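Local coordinates for protein adenine phosphoribosyltransferase (Leishmania donovani, PDB 1QB7) that probably catalyses the salvage of adenine, joining it to 5-phospho-alpha-D-ribose 1-diphosphate to give AMP and diphosphate, and works as a homodimer, at residues H74-D79 with G133-G138; V141-D146 with Q159-S164. All coordinates share one frame; numbering follows the deposited sequence. Where two conformers were deposited one is given.

Contact 1: residues H74-D79 with G133-G138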
ATOM      1  N   HIS A  74      -5.389   8.299  14.666  1.00 16.10           N
ATOM      2  CA  HIS A  74      -4.539   7.941  13.527  1.00 16.66           C
ATOM      3  C   HIS A  74      -4.566   6.441  13.224  1.00 15.31           C
ATOM      4  O   HIS A  74      -4.782   5.616  14.115  1.00 15.04           O
ATOM      5  CB  HIS A  74      -3.057   8.264  13.830  1.00 16.20           C
ATOM      6  CG  HIS A  74      -2.758   9.712  14.088  1.00 17.77           C
ATOM      7  ND1 HIS A  74      -2.996  10.320  15.303  1.00 19.15           N
ATOM      8  CD2 HIS A  74      -2.172  10.652  13.308  1.00 17.10           C
ATOM      9  CE1 HIS A  74      -2.571  11.569  15.257  1.00 17.92           C
ATOM     10  NE2 HIS A  74      -2.067  11.796  14.058  1.00 15.93           N
ATOM     11  N   ILE A  75      -4.307   6.104  11.963  1.00 15.48           N
ATOM     12  CA  ILE A  75      -4.194   4.710  11.523  1.00 15.19           C
ATOM     13  C   ILE A  75      -2.741   4.627  11.016  1.00 14.82           C
ATOM     14  O   ILE A  75      -2.306   5.481  10.240  1.00 13.45           O
ATOM     15  CB  ILE A  75      -5.121   4.360  10.328  1.00 14.60           C
ATOM     16  CG1 ILE A  75      -6.603   4.606  10.660  1.00 16.17           C
ATOM     17  CG2 ILE A  75      -4.873   2.920   9.892  1.00 13.41           C
ATOM     18  CD1 ILE A  75      -7.209   3.659  11.647  1.00 17.08           C
ATOM     19  N   LEU A  76      -1.976   3.660  11.509  1.00 14.38           N
ATOM     20  CA  LEU A  76      -0.586   3.490  11.083  1.00 14.55           C
ATOM     21  C   LEU A  76      -0.462   2.130  10.401  1.00 14.03           C
ATOM     22  O   LEU A  76      -0.581   1.091  11.049  1.00 16.11           O
ATOM     23  CB  LEU A  76       0.369   3.588  12.279  1.00 14.81           C
ATOM     24  CG  LEU A  76       1.871   3.323  12.051  1.00 15.92           C
ATOM     25  CD1 LEU A  76       2.479   4.335  11.094  1.00 15.65           C
ATOM     26  CD2 LEU A  76       2.616   3.367  13.368  1.00 16.31           C
ATOM     27  N   GLY A  77      -0.248   2.149   9.090  1.00 13.95           N
ATOM     28  CA  GLY A  77      -0.142   0.918   8.327  1.00 12.25           C
ATOM     29  C   GLY A  77       1.281   0.545   7.969  1.00 13.97           C
ATOM     30  O   GLY A  77       2.116   1.418   7.697  1.00 13.63           O
ATOM     31  N   PHE A  78       1.545  -0.761   7.941  1.00 13.28           N
ATOM     32  CA  PHE A  78       2.873  -1.289   7.636  1.00 13.25           C
ATOM     33  C   PHE A  78       3.099  -1.469   6.132  1.00 14.40           C
ATOM     34  O   PHE A  78       2.227  -1.958   5.416  1.00 13.76           O
ATOM     35  CB  PHE A  78       3.090  -2.637   8.341  1.00 14.58           C
ATOM     36  CG  PHE A  78       2.941  -2.588   9.847  1.00 13.44           C
ATOM     37  CD1 PHE A  78       2.645  -1.402  10.511  1.00 14.43           C
ATOM     38  CD2 PHE A  78       3.079  -3.753  10.597  1.00 13.83           C
ATOM     39  CE1 PHE A  78       2.487  -1.378  11.900  1.00 14.63           C
ATOM     40  CE2 PHE A  78       2.923  -3.742  11.982  1.00 13.28           C
ATOM     41  CZ  PHE A  78       2.626  -2.553  12.634  1.00 14.27           C
ATOM     42  N   ASP A  79       4.291  -1.091   5.675  1.00 14.75           N
ATOM     43  CA  ASP A  79       4.682  -1.194   4.266  1.00 14.83           C
ATOM     44  C   ASP A  79       4.892  -2.675   3.920  1.00 14.85           C
ATOM     45  O   ASP A  79       5.673  -3.347   4.588  1.00 16.25           O
ATOM     46  CB  ASP A  79       5.985  -0.408   4.074  1.00 14.83           C
ATOM     47  CG  ASP A  79       6.421  -0.292   2.618  1.00 16.61           C
ATOM     48  OD1 ASP A  79       5.765  -0.829   1.710  1.00 17.89           O
ATOM     49  OD2 ASP A  79       7.444   0.372   2.377  1.00 15.76           O
ATOM     50  N   GLY A 133       6.956  13.507  14.150  1.00 17.85           N
ATOM     51  CA  GLY A 133       5.837  14.429  14.245  1.00 18.27           C
ATOM     52  C   GLY A 133       4.575  14.018  13.511  1.00 18.79           C
ATOM     53  O   GLY A 133       3.588  14.746  13.543  1.00 19.54           O
ATOM     54  N   SER A 134       4.613  12.881  12.818  1.00 17.07           N
ATOM     55  CA  SER A 134       3.438  12.401  12.097  1.00 17.32           C
ATOM     56  C   SER A 134       2.369  11.999  13.121  1.00 18.62           C
ATOM     57  O   SER A 134       1.180  11.969  12.814  1.00 18.24           O
ATOM     58  CB  SER A 134       3.795  11.224  11.179  1.00 15.32           C
ATOM     59  OG  SER A 134       4.424  10.180  11.895  1.00 14.10           O
ATOM     60  N   ILE A 135       2.822  11.642  14.319  1.00 17.72           N
ATOM     61  CA  ILE A 135       1.939  11.293  15.421  1.00 19.51           C
ATOM     62  C   ILE A 135       2.444  12.100  16.600  1.00 21.70           C
ATOM     63  O   ILE A 135       3.637  12.107  16.897  1.00 22.48           O
ATOM     64  CB  ILE A 135       1.955   9.776  15.782  1.00 19.13           C
ATOM     65  CG1 ILE A 135       1.686   8.918  14.546  0.50 17.48           C
ATOM     66  CG2 ILE A 135       1.007   9.485  16.904  0.50 16.21           C
ATOM     67  CD1 ILE A 135       1.993   7.453  14.756  0.50 15.19           C
ATOM     68  N   GLY A 136       1.545  12.831  17.241  1.00 26.70           N
ATOM     69  CA  GLY A 136       1.960  13.647  18.363  1.00 29.07           C
ATOM     70  C   GLY A 136       1.501  13.130  19.704  1.00 28.26           C
ATOM     71  O   GLY A 136       0.867  12.078  19.799  1.00 26.37           O
ATOM     72  N   LYS A 137       1.857  13.876  20.744  1.00 27.89           N
ATOM     73  CA  LYS A 137       1.482  13.551  22.110  1.00 27.73           C
ATOM     74  C   LYS A 137      -0.036  13.508  22.187  1.00 26.63           C
ATOM     75  O   LYS A 137      -0.722  14.354  21.605  1.00 24.37           O
ATOM     76  CB  LYS A 137       2.018  14.626  23.057  1.00 30.93           C
ATOM     77  CG  LYS A 137       1.631  14.457  24.515  1.00 34.28           C
ATOM     78  CD  LYS A 137       2.299  15.536  25.350  1.00 37.61           C
ATOM     79  CE  LYS A 137       1.963  15.404  26.823  1.00 40.19           C
ATOM     80  NZ  LYS A 137       2.565  16.531  27.602  1.00 41.21           N
ATOM     81  N   GLY A 138      -0.558  12.489  22.859  1.00 25.27           N
ATOM     82  CA  GLY A 138      -1.994  12.365  22.987  1.00 26.82           C
ATOM     83  C   GLY A 138      -2.683  11.574  21.889  1.00 26.20           C
ATOM     84  O   GLY A 138      -3.859  11.239  22.033  1.00 27.65           O
TER
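His-74, at the start of strand 74-78, lays one face of its imidazole over CA of Ile-135, with NE2 4.3 Å from that CA. The ring also comes near the preceding peptide: NE2 is 3.5 Å and CD2 3.6 Å from the carbonyl O of Ser-134, which approaches the ring obliquely. With CG anti to its own carbonyl carbon (chi1 -62°), the ring leaves the strand on the side of the loop 133-138. The second point of touch is apolar: one methyl of Leu-76, CD2, stands 4.4 Å from CD1 of Ile-135. Leu-76 reaches this spot with CG extended away from its backbone N (chi1 175°). Ile-135 was modelled in two conformers, so the distance to its CD1 holds for the one described. Because alternate strand residues point the same way, His-74 and Leu-76 both turn to Ile-135, while Ile-75 between them packs on Phe-97 and Val-142.

Around this first shell, polar bonds shape the loop. OG of Ser-134 hydrogen-bonds to the carbonyl O of Arg-131, and the carbonyl O of Gly-136 pairs with OG of Ser-139. Gly-133 and Gly-138, both with positive phi near 90°, let the chain turn at either end of the segment. The buried Ile-135 also packs on Val-141 and Ala-166.

The contact thus brings the loop that joins strands 129-131 and 140-145 across the beginning of an inner parallel strand. Strand 74-78 runs between 140-145 and 97-100 in the sheet; Leu-76 also meets Val-161 of helix 152-163, and Ser-134 packs on Val-98 and on Glu-49 of the second subunit.

Contact 2: residues V141-D146 with Q159-S164; sequences VVLIDD and QLVEAS
Val-161 of helix 152-163 meets Val-141 and Leu-143 of strand 140-145 in a wholly apolar contact. The two valines reach for each other tip to tip, CG2 of Val-141 standing 4.0 Å from CG1 of Val-161. The other methyl of Val-161, CG2, serves two neighbours: it is 4.1 Å from CB of Val-141 and 4.1 Å from CD1 of Leu-143. Holding CG1 anti to its backbone N (chi1 175°), Val-161 points CG1 at Val-141 and leaves CG2 to meet both Val-141 and Leu-143. Leu-143, modelled in two conformers, slants past the valine and also packs on Met-171. Val-168 and Leu-76 extend the apolar surroundings of Val-161 and Val-141, respectively; the three touching residues are buried.

Polar bonds stay within each segment or lead outward. At the end of the helix, OG of Ser-164 donates to the carbonyl O of Leu-160 at 2.8 Å, with a C=O...OG angle of 153°. That carbonyl also receives a weak bond from N of Ser-164. At the far end of the strand, N of Asp-146 makes a weak bond to OD1 of Asp-145, and OD1 of Asp-146 forms a salt bridge with Arg-81 of the adenine pocket.

Strand 140-145, the turn after it and helix 152-163 are the strand-loop-helix unit that carries the phosphoribosyl diphosphate signature of type I phosphoribosyltransferases. The helix lies over the sheet in a beta-alpha-beta crossover to the parallel neighbour 167-173, and Asp-145 and Thr-153 bind magnesium between strand and helix start.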
ATOM      1  N   VAL A 141      -3.313   5.695  18.308  1.00 17.11           N
ATOM      2  CA  VAL A 141      -3.017   5.039  17.045  1.00 16.11           C
ATOM      3  C   VAL A 141      -3.419   3.588  16.870  1.00 16.87           C
ATOM      4  O   VAL A 141      -3.120   2.739  17.708  1.00 18.48           O
ATOM      5  CB  VAL A 141      -1.491   5.122  16.772  1.00 16.74           C
ATOM      6  CG1 VAL A 141      -1.168   4.702  15.345  1.00 14.42           C
ATOM      7  CG2 VAL A 141      -0.974   6.524  17.072  1.00 15.08           C
ATOM      8  N   VAL A 142      -4.069   3.311  15.745  1.00 16.84           N
ATOM      9  CA  VAL A 142      -4.458   1.957  15.390  1.00 15.32           C
ATOM     10  C   VAL A 142      -3.399   1.461  14.404  1.00 16.77           C
ATOM     11  O   VAL A 142      -3.132   2.108  13.383  1.00 16.80           O
ATOM     12  CB  VAL A 142      -5.839   1.911  14.709  1.00 15.18           C
ATOM     13  CG1 VAL A 142      -6.127   0.507  14.176  1.00 17.15           C
ATOM     14  CG2 VAL A 142      -6.917   2.329  15.698  1.00 15.12           C
ATOM     15  N   LEU A 143      -2.734   0.367  14.769  1.00 14.60           N
ATOM     16  CA  LEU A 143      -1.704  -0.257  13.934  1.00 15.29           C
ATOM     17  C   LEU A 143      -2.344  -1.319  13.036  1.00 14.97           C
ATOM     18  O   LEU A 143      -3.149  -2.117  13.504  1.00 15.78           O
ATOM     19  CB  LEU A 143      -0.620  -0.881  14.815  1.00 16.51           C
ATOM     20  CG  LEU A 143       0.403   0.035  15.480  0.50 18.23           C
ATOM     21  CD1 LEU A 143      -0.260   1.055  16.381  0.50 19.75           C
ATOM     22  CD2 LEU A 143       1.377  -0.825  16.258  0.50 19.27           C
ATOM     23  N   ILE A 144      -2.007  -1.320  11.749  1.00 14.10           N
ATOM     24  CA  ILE A 144      -2.597  -2.291  10.829  1.00 12.41           C
ATOM     25  C   ILE A 144      -1.628  -2.909   9.806  1.00 13.17           C
ATOM     26  O   ILE A 144      -0.716  -2.254   9.309  1.00 13.94           O
ATOM     27  CB  ILE A 144      -3.850  -1.678  10.104  1.00 11.87           C
ATOM     28  CG1 ILE A 144      -4.628  -2.752   9.335  1.00 12.57           C
ATOM     29  CG2 ILE A 144      -3.430  -0.552   9.166  1.00 12.28           C
ATOM     30  CD1 ILE A 144      -6.020  -2.310   8.890  1.00 12.53           C
ATOM     31  N   ASP A 145      -1.847  -4.191   9.519  1.00 14.59           N
ATOM     32  CA  ASP A 145      -1.060  -4.965   8.560  1.00 12.58           C
ATOM     33  C   ASP A 145      -1.970  -6.146   8.204  1.00 14.10           C
ATOM     34  O   ASP A 145      -2.973  -6.380   8.881  1.00 14.15           O
ATOM     35  CB  ASP A 145       0.239  -5.458   9.218  1.00 14.59           C
ATOM     36  CG  ASP A 145       1.287  -5.927   8.207  1.00 13.91           C
ATOM     37  OD1 ASP A 145       1.100  -5.756   6.981  1.00 14.30           O
ATOM     38  OD2 ASP A 145       2.321  -6.457   8.655  1.00 16.46           O
ATOM     39  N   ASP A 146      -1.637  -6.900   7.165  1.00 12.99           N
ATOM     40  CA  ASP A 146      -2.501  -8.011   6.779  1.00 14.26           C
ATOM     41  C   ASP A 146      -2.362  -9.270   7.625  1.00 13.85           C
ATOM     42  O   ASP A 146      -3.361  -9.841   8.062  1.00 14.49           O
ATOM     43  CB  ASP A 146      -2.342  -8.342   5.291  1.00 12.49           C
ATOM     44  CG  ASP A 146      -0.999  -8.969   4.961  1.00 14.78           C
ATOM     45  OD1 ASP A 146       0.027  -8.596   5.567  1.00 14.65           O
ATOM     46  OD2 ASP A 146      -0.973  -9.838   4.071  1.00 16.38           O
ATOM     47  N   GLN A 159       7.056   0.598  19.384  1.00 15.61           N
ATOM     48  CA  GLN A 159       8.174   1.451  19.771  1.00 15.87           C
ATOM     49  C   GLN A 159       8.028   2.860  19.209  1.00 15.84           C
ATOM     50  O   GLN A 159       8.231   3.842  19.918  1.00 16.05           O
ATOM     51  CB  GLN A 159       9.495   0.844  19.292  1.00 16.59           C
ATOM     52  CG  GLN A 159       9.857  -0.470  19.967  1.00 17.43           C
ATOM     53  CD  GLN A 159      11.105  -1.106  19.385  1.00 19.96           C
ATOM     54  OE1 GLN A 159      11.465  -0.865  18.230  1.00 17.40           O
ATOM     55  NE2 GLN A 159      11.762  -1.945  20.179  1.00 21.02           N
ATOM     56  N   LEU A 160       7.677   2.946  17.928  1.00 16.93           N
ATOM     57  CA  LEU A 160       7.521   4.229  17.254  1.00 16.25           C
ATOM     58  C   LEU A 160       6.396   5.069  17.852  1.00 16.76           C
ATOM     59  O   LEU A 160       6.546   6.279  18.020  1.00 18.39           O
ATOM     60  CB  LEU A 160       7.325   4.017  15.749  1.00 16.53           C
ATOM     61  CG  LEU A 160       8.548   3.458  15.007  1.00 17.59           C
ATOM     62  CD1 LEU A 160       8.160   2.999  13.613  1.00 15.16           C
ATOM     63  CD2 LEU A 160       9.671   4.497  14.960  1.00 16.23           C
ATOM     64  N   VAL A 161       5.283   4.427  18.197  1.00 16.61           N
ATOM     65  CA  VAL A 161       4.152   5.130  18.801  1.00 17.03           C
ATOM     66  C   VAL A 161       4.516   5.608  20.215  1.00 17.66           C
ATOM     67  O   VAL A 161       4.241   6.749  20.576  1.00 18.05           O
ATOM     68  CB  VAL A 161       2.875   4.246  18.828  1.00 16.04           C
ATOM     69  CG1 VAL A 161       1.753   4.960  19.567  1.00 17.51           C
ATOM     70  CG2 VAL A 161       2.426   3.921  17.409  1.00 13.43           C
ATOM     71  N   GLU A 162       5.169   4.751  21.000  1.00 18.84           N
ATOM     72  CA  GLU A 162       5.581   5.125  22.356  1.00 22.45           C
ATOM     73  C   GLU A 162       6.566   6.293  22.316  1.00 20.32           C
ATOM     74  O   GLU A 162       6.422   7.253  23.066  1.00 21.37           O
ATOM     75  CB  GLU A 162       6.220   3.941  23.106  1.00 25.09           C
ATOM     76  CG  GLU A 162       6.993   4.307  24.365  0.50 25.31           C
ATOM     77  CD  GLU A 162       7.645   3.104  25.020  0.50 27.66           C
ATOM     78  OE1 GLU A 162       8.152   2.217  24.297  0.50 26.30           O
ATOM     79  OE2 GLU A 162       7.649   3.053  26.267  0.50 27.68           O
ATOM     80  N   ALA A 163       7.564   6.205  21.438  1.00 21.24           N
ATOM     81  CA  ALA A 163       8.570   7.254  21.305  1.00 21.04           C
ATOM     82  C   ALA A 163       7.942   8.585  20.897  1.00 22.86           C
ATOM     83  O   ALA A 163       8.483   9.654  21.191  1.00 24.62           O
ATOM     84  CB  ALA A 163       9.629   6.839  20.302  1.00 20.35           C
ATOM     85  N   SER A 164       6.801   8.513  20.215  1.00 21.77           N
ATOM     86  CA  SER A 164       6.077   9.701  19.771  1.00 20.64           C
ATOM     87  C   SER A 164       5.222  10.293  20.887  1.00 21.07           C
ATOM     88  O   SER A 164       4.519  11.287  20.682  1.00 21.63           O
ATOM     89  CB  SER A 164       5.185   9.353  18.587  1.00 18.98           C
ATOM     90  OG  SER A 164       5.967   9.010  17.466  1.00 21.08           O
TER

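Along the chain contact 1 closes before contact 2 opens, yet in space their centres lie only 6 Å apart. Strands 74-78 and 140-145 are parallel neighbours in the central sheet, joined by probable hydrogen bonds such as N of Leu-76 to the carbonyl O of Val-142 at 2.7 Å. In the conformer described, CG2 of Ile-135 lies 3.6 Å from CG2 of Val-141, a residue that also meets Val-161 of the helix, so loop, strand and helix share one apolar cluster. Both contacts lie along the first half to the middle of these strands. Asp-145, which binds magnesium, lies at the other end of strand 140-145, its side chain about 9 Å from that of Leu-76.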